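DUF4276 family protein (Pyrococcus horikoshii, PDB 2P62) is of unknown function but belongs to a DUF3226-type family of the Toprim-like clan. Local coordinates at residues A[1-7]-A[57-63]; A[145-151]-A[182-187]; A[158-162]-A[225-230]. All blocks are in the same frame, centred on the assembly; numbering follows the deposited sequence.

Interaction 1. Residues A[1-7]-A[57-63]; sequences MRIKLII and NIALVII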
loop_
_atom_site.group_PDB
_atom_site.type_symbol
_atom_site.label_atom_id
_atom_site.label_comp_id
_atom_site.label_asym_id
_atom_site.label_seq_id
_atom_site.Cartn_x
_atom_site.Cartn_y
_atom_site.Cartn_z
ATOM N N MET A 1 30.537 -11.544 4.979
ATOM C CA MET A 1 29.405 -11.815 4.058
ATOM C C MET A 1 29.578 -11.024 2.735
ATOM O O MET A 1 30.115 -9.910 2.734
ATOM C CB MET A 1 28.109 -11.410 4.774
ATOM C CG MET A 1 26.880 -12.249 4.478
ATOM S SD MET A 1 26.773 -13.876 5.250
ATOM C CE MET A 1 25.199 -14.290 4.595
ATOM N N ARG A 2 29.169 -11.610 1.609
ATOM C CA ARG A 2 29.246 -10.909 0.324
ATOM C C ARG A 2 27.986 -10.063 0.258
ATOM O O ARG A 2 26.888 -10.545 0.550
ATOM C CB ARG A 2 29.233 -11.881 -0.853
ATOM C CG ARG A 2 30.525 -12.613 -1.078
ATOM C CD ARG A 2 30.293 -14.106 -1.152
ATOM N NE ARG A 2 29.376 -14.519 -2.217
ATOM C CZ ARG A 2 29.475 -14.139 -3.485
ATOM N NH1 ARG A 2 30.440 -13.318 -3.852
ATOM N NH2 ARG A 2 28.649 -14.618 -4.398
ATOM N N ILE A 3 28.140 -8.804 -0.124
ATOM C CA ILE A 3 27.003 -7.907 -0.196
ATOM C C ILE A 3 26.745 -7.420 -1.605
ATOM O O ILE A 3 27.666 -6.990 -2.296
ATOM C CB ILE A 3 27.206 -6.656 0.673
ATOM C CG1 ILE A 3 27.557 -7.036 2.107
ATOM C CG2 ILE A 3 25.927 -5.836 0.684
ATOM C CD1 ILE A 3 27.919 -5.841 2.930
ATOM N N LYS A 4 25.481 -7.486 -2.013
ATOM C CA LYS A 4 25.047 -7.024 -3.321
ATOM C C LYS A 4 23.898 -6.048 -3.084
ATOM O O LYS A 4 22.998 -6.319 -2.288
ATOM C CB LYS A 4 24.557 -8.194 -4.170
ATOM C CG LYS A 4 25.580 -9.295 -4.357
ATOM C CD LYS A 4 25.122 -10.274 -5.411
ATOM C CE LYS A 4 26.118 -11.417 -5.575
ATOM N NZ LYS A 4 25.678 -12.312 -6.683
ATOM N N LEU A 5 23.942 -4.908 -3.768
ATOM C CA LEU A 5 22.915 -3.884 -3.635
ATOM C C LEU A 5 21.935 -3.905 -4.813
ATOM O O LEU A 5 22.338 -3.898 -5.980
ATOM C CB LEU A 5 23.576 -2.502 -3.531
ATOM C CG LEU A 5 22.674 -1.271 -3.377
ATOM C CD1 LEU A 5 21.842 -1.411 -2.101
ATOM C CD2 LEU A 5 23.527 -0.001 -3.321
ATOM N N ILE A 6 20.647 -3.945 -4.489
ATOM C CA ILE A 6 19.590 -3.945 -5.491
ATOM C C ILE A 6 18.738 -2.690 -5.313
ATOM O O ILE A 6 18.115 -2.487 -4.269
ATOM C CB ILE A 6 18.689 -5.190 -5.373
ATOM C CG1 ILE A 6 19.547 -6.461 -5.456
ATOM C CG2 ILE A 6 17.638 -5.165 -6.487
ATOM C CD1 ILE A 6 18.761 -7.771 -5.495
ATOM N N ILE A 7 18.731 -1.845 -6.339
ATOM C CA ILE A 7 17.980 -0.597 -6.311
ATOM C C ILE A 7 16.789 -0.635 -7.257
ATOM O O ILE A 7 16.950 -0.809 -8.464
ATOM C CB ILE A 7 18.866 0.598 -6.715
ATOM C CG1 ILE A 7 20.151 0.609 -5.873
ATOM C CG2 ILE A 7 18.077 1.901 -6.532
ATOM C CD1 ILE A 7 21.176 1.653 -6.305
ATOM N N ASN A 57 26.476 -17.361 1.902
ATOM C CA ASN A 57 27.361 -16.230 2.165
ATOM C C ASN A 57 27.036 -14.972 1.352
ATOM O O ASN A 57 27.883 -14.088 1.182
ATOM C CB ASN A 57 28.830 -16.634 1.945
ATOM C CG ASN A 57 29.211 -16.748 0.472
ATOM O OD1 ASN A 57 30.378 -17.005 0.142
ATOM N ND2 ASN A 57 28.245 -16.555 -0.413
ATOM N N ILE A 58 25.804 -14.891 0.855
ATOM C CA ILE A 58 25.373 -13.734 0.078
ATOM C C ILE A 58 24.269 -12.932 0.755
ATOM O O ILE A 58 23.240 -13.480 1.150
ATOM C CB ILE A 58 24.833 -14.135 -1.302
ATOM C CG1 ILE A 58 25.953 -14.735 -2.164
ATOM C CG2 ILE A 58 24.201 -12.908 -1.975
ATOM C CD1 ILE A 58 25.491 -15.153 -3.550
ATOM N N ALA A 59 24.487 -11.626 0.864
ATOM C CA ALA A 59 23.500 -10.721 1.441
ATOM C C ALA A 59 23.017 -9.778 0.339
ATOM O O ALA A 59 23.821 -9.143 -0.337
ATOM C CB ALA A 59 24.117 -9.913 2.579
ATOM N N LEU A 60 21.704 -9.711 0.142
ATOM C CA LEU A 60 21.131 -8.819 -0.855
ATOM C C LEU A 60 20.439 -7.675 -0.132
ATOM O O LEU A 60 19.499 -7.886 0.634
ATOM C CB LEU A 60 20.116 -9.556 -1.727
ATOM C CG LEU A 60 20.689 -10.720 -2.534
ATOM C CD1 LEU A 60 19.562 -11.481 -3.190
ATOM C CD2 LEU A 60 21.685 -10.206 -3.559
ATOM N N VAL A 61 20.927 -6.463 -0.366
ATOM C CA VAL A 61 20.358 -5.275 0.242
ATOM C C VAL A 61 19.510 -4.599 -0.825
ATOM O O VAL A 61 20.031 -4.096 -1.814
ATOM C CB VAL A 61 21.469 -4.318 0.718
ATOM C CG1 VAL A 61 20.852 -3.077 1.349
ATOM C CG2 VAL A 61 22.367 -5.035 1.734
ATOM N N ILE A 62 18.199 -4.604 -0.624
ATOM C CA ILE A 62 17.265 -4.013 -1.575
ATOM C C ILE A 62 16.709 -2.698 -1.042
ATOM O O ILE A 62 16.220 -2.639 0.087
ATOM C CB ILE A 62 16.084 -4.967 -1.826
ATOM C CG1 ILE A 62 16.618 -6.358 -2.159
ATOM C CG2 ILE A 62 15.195 -4.441 -2.944
ATOM C CD1 ILE A 62 15.546 -7.376 -2.291
ATOM N N ILE A 63 16.780 -1.647 -1.856
ATOM C CA ILE A 63 16.257 -0.341 -1.463
ATOM C C ILE A 63 15.341 0.198 -2.549
ATOM O O ILE A 63 15.522 -0.109 -3.726
ATOM C CB ILE A 63 17.383 0.708 -1.241
ATOM C CG1 ILE A 63 18.175 0.912 -2.530
ATOM C CG2 ILE A 63 18.316 0.258 -0.145
ATOM C CD1 ILE A 63 19.260 1.959 -2.410
#
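Strands 2-7 and 58-63 run in the same direction, their axes 4.6 Å apart at closest approach and 23° from parallel. Six backbone hydrogen bonds join them. On the first strand the N and O atoms used are those of R2, K4 and I6: R2 N donates to N57 O (2.8 Å, N-H...O angle 161°), K4 N to A59 O (2.9 Å) and I6 N to V61 O (2.7 Å, 177°), while R2 O receives A59 N (2.7 Å), K4 O receives V61 N (2.8 Å) and I6 O receives I63 N (2.9 Å). The N and O of I3, L5 and I7 point the other way, and these residues bond to strand 89-97 and N88, so strand 2-7 is served on both edges. The charged ends find partners outside the pair: R2 forms a salt bridge with E90, and K4 NZ one with E91 besides hydrogen bonds to the carbonyls of M239 and G241. Apolar neighbours meet on both faces, I3 CG2 to V61 CG2 (3.8 Å) on one and, beyond the R2 and K4 side chains, I6 CB to I62 CG1 (4.0 Å) on the other. Such parallel pairing in the interior of a mixed sheet, with L5 and I7 touching helix 71-84, is consistent with the alpha/beta core of a Toprim-like fold.

Interaction 2. Residues A[145-151]-A[182-187]; sequences FVKEKKE and DKLTPK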
loop_
_atom_site.group_PDB
_atom_site.type_symbol
_atom_site.label_atom_id
_atom_site.label_comp_id
_atom_site.label_asym_id
_atom_site.label_seq_id
_atom_site.Cartn_x
_atom_site.Cartn_y
_atom_site.Cartn_z
ATOM N N PHE A 145 -6.562 -4.820 -26.242
ATOM C CA PHE A 145 -7.085 -3.756 -25.398
ATOM C C PHE A 145 -6.097 -3.207 -24.375
ATOM O O PHE A 145 -6.471 -2.421 -23.503
ATOM C CB PHE A 145 -8.361 -4.246 -24.714
ATOM C CG PHE A 145 -9.492 -4.481 -25.672
ATOM C CD1 PHE A 145 -10.059 -3.413 -26.362
ATOM C CD2 PHE A 145 -9.956 -5.767 -25.931
ATOM C CE1 PHE A 145 -11.070 -3.620 -27.298
ATOM C CE2 PHE A 145 -10.968 -5.987 -26.867
ATOM C CZ PHE A 145 -11.525 -4.907 -27.553
ATOM N N VAL A 146 -4.830 -3.593 -24.506
ATOM C CA VAL A 146 -3.798 -3.137 -23.583
ATOM C C VAL A 146 -2.658 -2.405 -24.294
ATOM O O VAL A 146 -2.081 -2.917 -25.247
ATOM C CB VAL A 146 -3.207 -4.326 -22.786
ATOM C CG1 VAL A 146 -2.218 -3.813 -21.747
ATOM C CG2 VAL A 146 -4.328 -5.120 -22.118
ATOM N N LYS A 147 -2.340 -1.205 -23.818
ATOM C CA LYS A 147 -1.262 -0.417 -24.398
ATOM C C LYS A 147 0.067 -1.116 -24.187
ATOM O O LYS A 147 0.270 -1.817 -23.195
ATOM C CB LYS A 147 -1.214 0.980 -23.780
ATOM C CG LYS A 147 -2.363 1.865 -24.189
ATOM C CD LYS A 147 -2.231 3.254 -23.590
ATOM C CE LYS A 147 -3.367 4.159 -24.051
ATOM N NZ LYS A 147 -3.248 5.534 -23.484
ATOM N N GLU A 148 0.983 -0.911 -25.123
ATOM C CA GLU A 148 2.289 -1.545 -25.055
ATOM C C GLU A 148 3.262 -0.683 -24.237
ATOM O O GLU A 148 4.162 -0.054 -24.790
ATOM C CB GLU A 148 2.795 -1.755 -26.485
ATOM C CG GLU A 148 3.535 -3.051 -26.717
ATOM C CD GLU A 148 2.687 -4.286 -26.456
ATOM O OE1 GLU A 148 1.612 -4.426 -27.076
ATOM O OE2 GLU A 148 3.101 -5.123 -25.628
ATOM N N LYS A 149 3.070 -0.639 -22.920
ATOM C CA LYS A 149 3.953 0.147 -22.063
ATOM C C LYS A 149 4.923 -0.799 -21.359
ATOM O O LYS A 149 4.520 -1.640 -20.557
ATOM C CB LYS A 149 3.131 0.953 -21.053
ATOM C CG LYS A 149 2.012 1.761 -21.711
ATOM C CD LYS A 149 1.269 2.664 -20.723
ATOM C CE LYS A 149 2.162 3.788 -20.207
ATOM N NZ LYS A 149 1.400 4.744 -19.362
ATOM N N LYS A 150 6.205 -0.664 -21.689
ATOM C CA LYS A 150 7.236 -1.522 -21.126
ATOM C C LYS A 150 7.577 -1.133 -19.698
ATOM O O LYS A 150 8.227 -0.116 -19.442
ATOM C CB LYS A 150 8.484 -1.489 -22.010
ATOM C CG LYS A 150 8.242 -1.979 -23.435
ATOM C CD LYS A 150 9.560 -2.136 -24.173
ATOM C CE LYS A 150 9.373 -2.624 -25.603
ATOM N NZ LYS A 150 8.711 -1.593 -26.459
ATOM N N GLU A 151 7.129 -1.969 -18.768
ATOM C CA GLU A 151 7.337 -1.728 -17.350
ATOM C C GLU A 151 6.991 -2.973 -16.557
ATOM O O GLU A 151 6.508 -3.956 -17.115
ATOM C CB GLU A 151 6.475 -0.543 -16.892
ATOM C CG GLU A 151 4.993 -0.644 -17.237
ATOM C CD GLU A 151 4.224 0.611 -16.853
ATOM O OE1 GLU A 151 4.693 1.724 -17.178
ATOM O OE2 GLU A 151 3.139 0.495 -16.246
ATOM N N ASP A 182 -10.483 4.463 -24.198
ATOM C CA ASP A 182 -9.083 4.295 -24.607
ATOM C C ASP A 182 -8.634 2.899 -24.191
ATOM O O ASP A 182 -9.340 2.205 -23.461
ATOM C CB ASP A 182 -8.193 5.351 -23.925
ATOM C CG ASP A 182 -6.763 5.408 -24.496
ATOM O OD1 ASP A 182 -5.960 6.216 -23.975
ATOM O OD2 ASP A 182 -6.433 4.668 -25.454
ATOM N N LYS A 183 -7.468 2.477 -24.667
ATOM C CA LYS A 183 -6.957 1.168 -24.299
ATOM C C LYS A 183 -6.537 1.188 -22.837
ATOM O O LYS A 183 -6.231 2.233 -22.265
ATOM C CB LYS A 183 -5.751 0.778 -25.156
ATOM C CG LYS A 183 -6.080 0.367 -26.580
ATOM C CD LYS A 183 -4.797 0.087 -27.365
ATOM C CE LYS A 183 -5.075 -0.198 -28.837
ATOM N NZ LYS A 183 -3.813 -0.304 -29.636
ATOM N N LEU A 184 -6.531 0.004 -22.251
ATOM C CA LEU A 184 -6.156 -0.193 -20.872
ATOM C C LEU A 184 -4.642 -0.194 -20.722
ATOM O O LEU A 184 -3.937 -0.758 -21.562
ATOM C CB LEU A 184 -6.710 -1.533 -20.410
ATOM C CG LEU A 184 -8.052 -1.565 -19.679
ATOM C CD1 LEU A 184 -9.021 -0.534 -20.225
ATOM C CD2 LEU A 184 -8.593 -2.973 -19.783
ATOM N N THR A 185 -4.138 0.443 -19.662
ATOM C CA THR A 185 -2.696 0.453 -19.403
ATOM C C THR A 185 -2.345 -0.844 -18.674
ATOM O O THR A 185 -3.227 -1.519 -18.134
ATOM C CB THR A 185 -2.263 1.596 -18.468
ATOM O OG1 THR A 185 -2.947 1.465 -17.216
ATOM C CG2 THR A 185 -2.550 2.950 -19.082
ATOM N N PRO A 186 -1.058 -1.225 -18.665
ATOM C CA PRO A 186 -0.721 -2.458 -17.955
ATOM C C PRO A 186 -1.134 -2.349 -16.484
ATOM O O PRO A 186 -1.541 -3.338 -15.877
ATOM C CB PRO A 186 0.793 -2.577 -18.157
ATOM C CG PRO A 186 1.236 -1.158 -18.393
ATOM C CD PRO A 186 0.136 -0.642 -19.301
ATOM N N LYS A 187 -1.041 -1.147 -15.915
ATOM C CA LYS A 187 -1.434 -0.955 -14.522
ATOM C C LYS A 187 -2.943 -1.117 -14.361
ATOM O O LYS A 187 -3.420 -1.480 -13.289
ATOM C CB LYS A 187 -1.002 0.420 -14.006
ATOM C CG LYS A 187 0.493 0.552 -13.718
ATOM C CD LYS A 187 0.838 1.991 -13.355
ATOM C CE LYS A 187 2.342 2.269 -13.417
ATOM N NZ LYS A 187 3.104 1.683 -12.277
HETATM O O HOH W 1 0.922 1.380 -16.812
#
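A single beta bridge between two loops, followed by a capped helix start, defines this contact. V146 and L184 are the bridged pair: L184 N donates to F145 O at 2.7 Å and K147 N to L184 O at 2.8 Å, with N-H...O angles of 152° and 160°, and V146 CA adds a CA-H...O contact to L184 O at 3.1 Å. The bridge is single: on the other segment T185 already takes the N-cap position of helix 186-196, its OG1 accepting a hydrogen bond from D188 N. Next to the bridge, K147 NZ makes a salt bridge with D182 OD1 (2.8 Å), and the other oxygen, D182 OD2, accepts K183 N at 2.5 Å. Beyond the inverse gamma turn centred on E148, the chain returns over P186, the first residue of the helix: K149 CD lies 3.8 Å from P186 CD, and E151 OE2 3.3 Å from P186 CG. E151 OE2 also accepts a hydrogen bond from a water at 2.5 Å, which takes a weak one from K187 N at 3.3 Å, while K187 NZ forms a salt bridge with E153. E151 is itself the N-cap residue of helix 152-162, so the contact brings two helix starts together. F145 and L184 rest on helix 171-180, V146 packs on V189 of helix 186-196, and K187 reaches T200 of the second subunit.

Interaction 3. Residues A[158-162]-A[225-230]; sequences YLAKL and RFLSEV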
loop_
_atom_site.group_PDB
_atom_site.type_symbol
_atom_site.label_atom_id
_atom_site.label_comp_id
_atom_site.label_asym_id
_atom_site.label_seq_id
_atom_site.Cartn_x
_atom_site.Cartn_y
_atom_site.Cartn_z
ATOM N N TYR A 158 1.847 -10.236 -18.568
ATOM C CA TYR A 158 2.211 -11.381 -19.392
ATOM C C TYR A 158 2.104 -12.677 -18.596
ATOM O O TYR A 158 1.716 -13.723 -19.130
ATOM C CB TYR A 158 3.625 -11.202 -19.962
ATOM C CG TYR A 158 4.010 -12.264 -20.964
ATOM C CD1 TYR A 158 4.742 -13.378 -20.574
ATOM C CD2 TYR A 158 3.614 -12.166 -22.297
ATOM C CE1 TYR A 158 5.074 -14.376 -21.481
ATOM C CE2 TYR A 158 3.939 -13.158 -23.219
ATOM C CZ TYR A 158 4.672 -14.263 -22.800
ATOM O OH TYR A 158 4.999 -15.254 -23.700
ATOM N N LEU A 159 2.436 -12.603 -17.313
ATOM C CA LEU A 159 2.335 -13.764 -16.448
ATOM C C LEU A 159 0.849 -14.112 -16.318
ATOM O O LEU A 159 0.475 -15.283 -16.342
ATOM C CB LEU A 159 2.928 -13.456 -15.069
ATOM C CG LEU A 159 2.824 -14.570 -14.015
ATOM C CD1 LEU A 159 3.532 -15.817 -14.503
ATOM C CD2 LEU A 159 3.433 -14.095 -12.706
ATOM N N ALA A 160 0.005 -13.089 -16.192
ATOM C CA ALA A 160 -1.435 -13.297 -16.071
ATOM C C ALA A 160 -1.938 -13.994 -17.329
ATOM O O ALA A 160 -2.782 -14.889 -17.266
ATOM C CB ALA A 160 -2.156 -11.961 -15.876
ATOM N N LYS A 161 -1.413 -13.574 -18.471
ATOM C CA LYS A 161 -1.785 -14.170 -19.744
ATOM C C LYS A 161 -1.450 -15.664 -19.752
ATOM O O LYS A 161 -2.323 -16.500 -19.967
ATOM C CB LYS A 161 -1.055 -13.458 -20.887
ATOM C CG LYS A 161 -1.455 -13.925 -22.277
ATOM C CD LYS A 161 -0.885 -12.988 -23.328
ATOM C CE LYS A 161 -1.342 -13.353 -24.727
ATOM N NZ LYS A 161 -0.884 -12.341 -25.718
ATOM N N LEU A 162 -0.189 -16.004 -19.507
ATOM C CA LEU A 162 0.219 -17.406 -19.499
ATOM C C LEU A 162 -0.633 -18.237 -18.561
ATOM O O LEU A 162 -0.898 -19.413 -18.823
ATOM C CB LEU A 162 1.680 -17.539 -19.082
ATOM C CG LEU A 162 2.692 -16.773 -19.940
ATOM C CD1 LEU A 162 4.108 -17.210 -19.551
ATOM C CD2 LEU A 162 2.440 -17.045 -21.409
ATOM N N ARG A 225 8.956 -20.629 -16.687
ATOM C CA ARG A 225 8.818 -20.397 -18.124
ATOM C C ARG A 225 8.599 -18.906 -18.372
ATOM O O ARG A 225 9.172 -18.315 -19.293
ATOM C CB ARG A 225 7.625 -21.184 -18.666
ATOM C CG ARG A 225 7.291 -20.882 -20.112
ATOM C CD ARG A 225 5.916 -21.415 -20.495
ATOM N NE ARG A 225 5.485 -20.789 -21.741
ATOM C CZ ARG A 225 4.242 -20.792 -22.206
ATOM N NH1 ARG A 225 3.272 -21.401 -21.529
ATOM N NH2 ARG A 225 3.971 -20.166 -23.349
ATOM N N PHE A 226 7.753 -18.306 -17.543
ATOM C CA PHE A 226 7.472 -16.890 -17.650
ATOM C C PHE A 226 8.772 -16.105 -17.483
ATOM O O PHE A 226 9.114 -15.277 -18.329
ATOM C CB PHE A 226 6.434 -16.483 -16.590
ATOM C CG PHE A 226 6.520 -15.041 -16.165
ATOM C CD1 PHE A 226 7.072 -14.702 -14.929
ATOM C CD2 PHE A 226 6.081 -14.022 -17.007
ATOM C CE1 PHE A 226 7.186 -13.371 -14.539
ATOM C CE2 PHE A 226 6.190 -12.687 -16.629
ATOM C CZ PHE A 226 6.744 -12.357 -15.395
ATOM N N LEU A 227 9.502 -16.385 -16.404
ATOM C CA LEU A 227 10.772 -15.705 -16.111
ATOM C C LEU A 227 11.773 -15.818 -17.259
ATOM O O LEU A 227 12.594 -14.918 -17.478
ATOM C CB LEU A 227 11.411 -16.285 -14.841
ATOM C CG LEU A 227 10.725 -16.027 -13.497
ATOM C CD1 LEU A 227 11.439 -16.813 -12.396
ATOM C CD2 LEU A 227 10.731 -14.530 -13.192
ATOM N N SER A 228 11.709 -16.935 -17.978
ATOM C CA SER A 228 12.602 -17.178 -19.101
ATOM C C SER A 228 12.168 -16.395 -20.351
ATOM O O SER A 228 12.989 -15.730 -20.985
ATOM C CB SER A 228 12.663 -18.683 -19.400
ATOM O OG SER A 228 13.603 -18.971 -20.426
ATOM N N GLU A 229 10.882 -16.454 -20.694
ATOM C CA GLU A 229 10.382 -15.747 -21.876
ATOM C C GLU A 229 10.484 -14.227 -21.756
ATOM O O GLU A 229 10.545 -13.523 -22.766
ATOM C CB GLU A 229 8.922 -16.127 -22.171
ATOM C CG GLU A 229 8.666 -17.620 -22.205
ATOM C CD GLU A 229 7.297 -17.992 -22.756
ATOM O OE1 GLU A 229 6.331 -17.220 -22.575
ATOM O OE2 GLU A 229 7.187 -19.083 -23.357
ATOM N N VAL A 230 10.489 -13.718 -20.527
ATOM C CA VAL A 230 10.586 -12.275 -20.313
ATOM C C VAL A 230 12.041 -11.891 -20.082
ATOM O O VAL A 230 12.380 -10.719 -19.928
ATOM C CB VAL A 230 9.750 -11.831 -19.097
ATOM C CG1 VAL A 230 9.859 -10.332 -18.909
ATOM C CG2 VAL A 230 8.299 -12.215 -19.298
#
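Helices 152-162 and 220-229 pack at an inclined crossing of 132° in the helical part of the chain, their local axes 10.3 Å apart at closest approach. F226, with chi1 at 153°, projects its ring into the gap between them. L159, in the tp rotamer, lies over one face of that ring: its CB is 3.8 Å from the centroid and 15° off the normal, a CH-pi contact, and L159 CD1 approaches F226 CG to 3.5 Å. L162 adopts mt and sets CD1 3.8 Å from F226 CB, while its CD2 sits over a face of the R225 guanidinium, 4.0 Å from NH2. Y158 meets F226 edge to edge, CD1 to CD2 at 3.9 Å; V230 CG2 is 4.0 Å from the same Y158 CD1. With chi1 t the phenol reaches across to E229 on the neighbouring helix, whose two carboxylate oxygens divide the work: OE2 takes R225 NE in a salt bridge at 2.9 Å, and Y158 OH donates to E229 OE1 at 2.6 Å.

From the N terminus, interaction 1 comes first: its 49 intervening residues, with helix 11-23, the edge strand 28-29 and strand 51-55 beside it, return the chain to pair strand 58-63 with strand 2-7. It closes before the others open, and lies across the centre of the chain from both. Interactions 2 and 3 cross, the order being 145-151, 158-162, 182-187, 225-230. Interaction 2 closes a loop of mostly helix; interaction 3 closes a longer one of 62 residues, 45 of them helical, bringing helix 220-229 back to helix 152-162. Their centres are about 16 Å apart and their nearest atoms about 7 Å, so the two do not touch, but helix 152-162 follows from segment 145-151, joining both contacts.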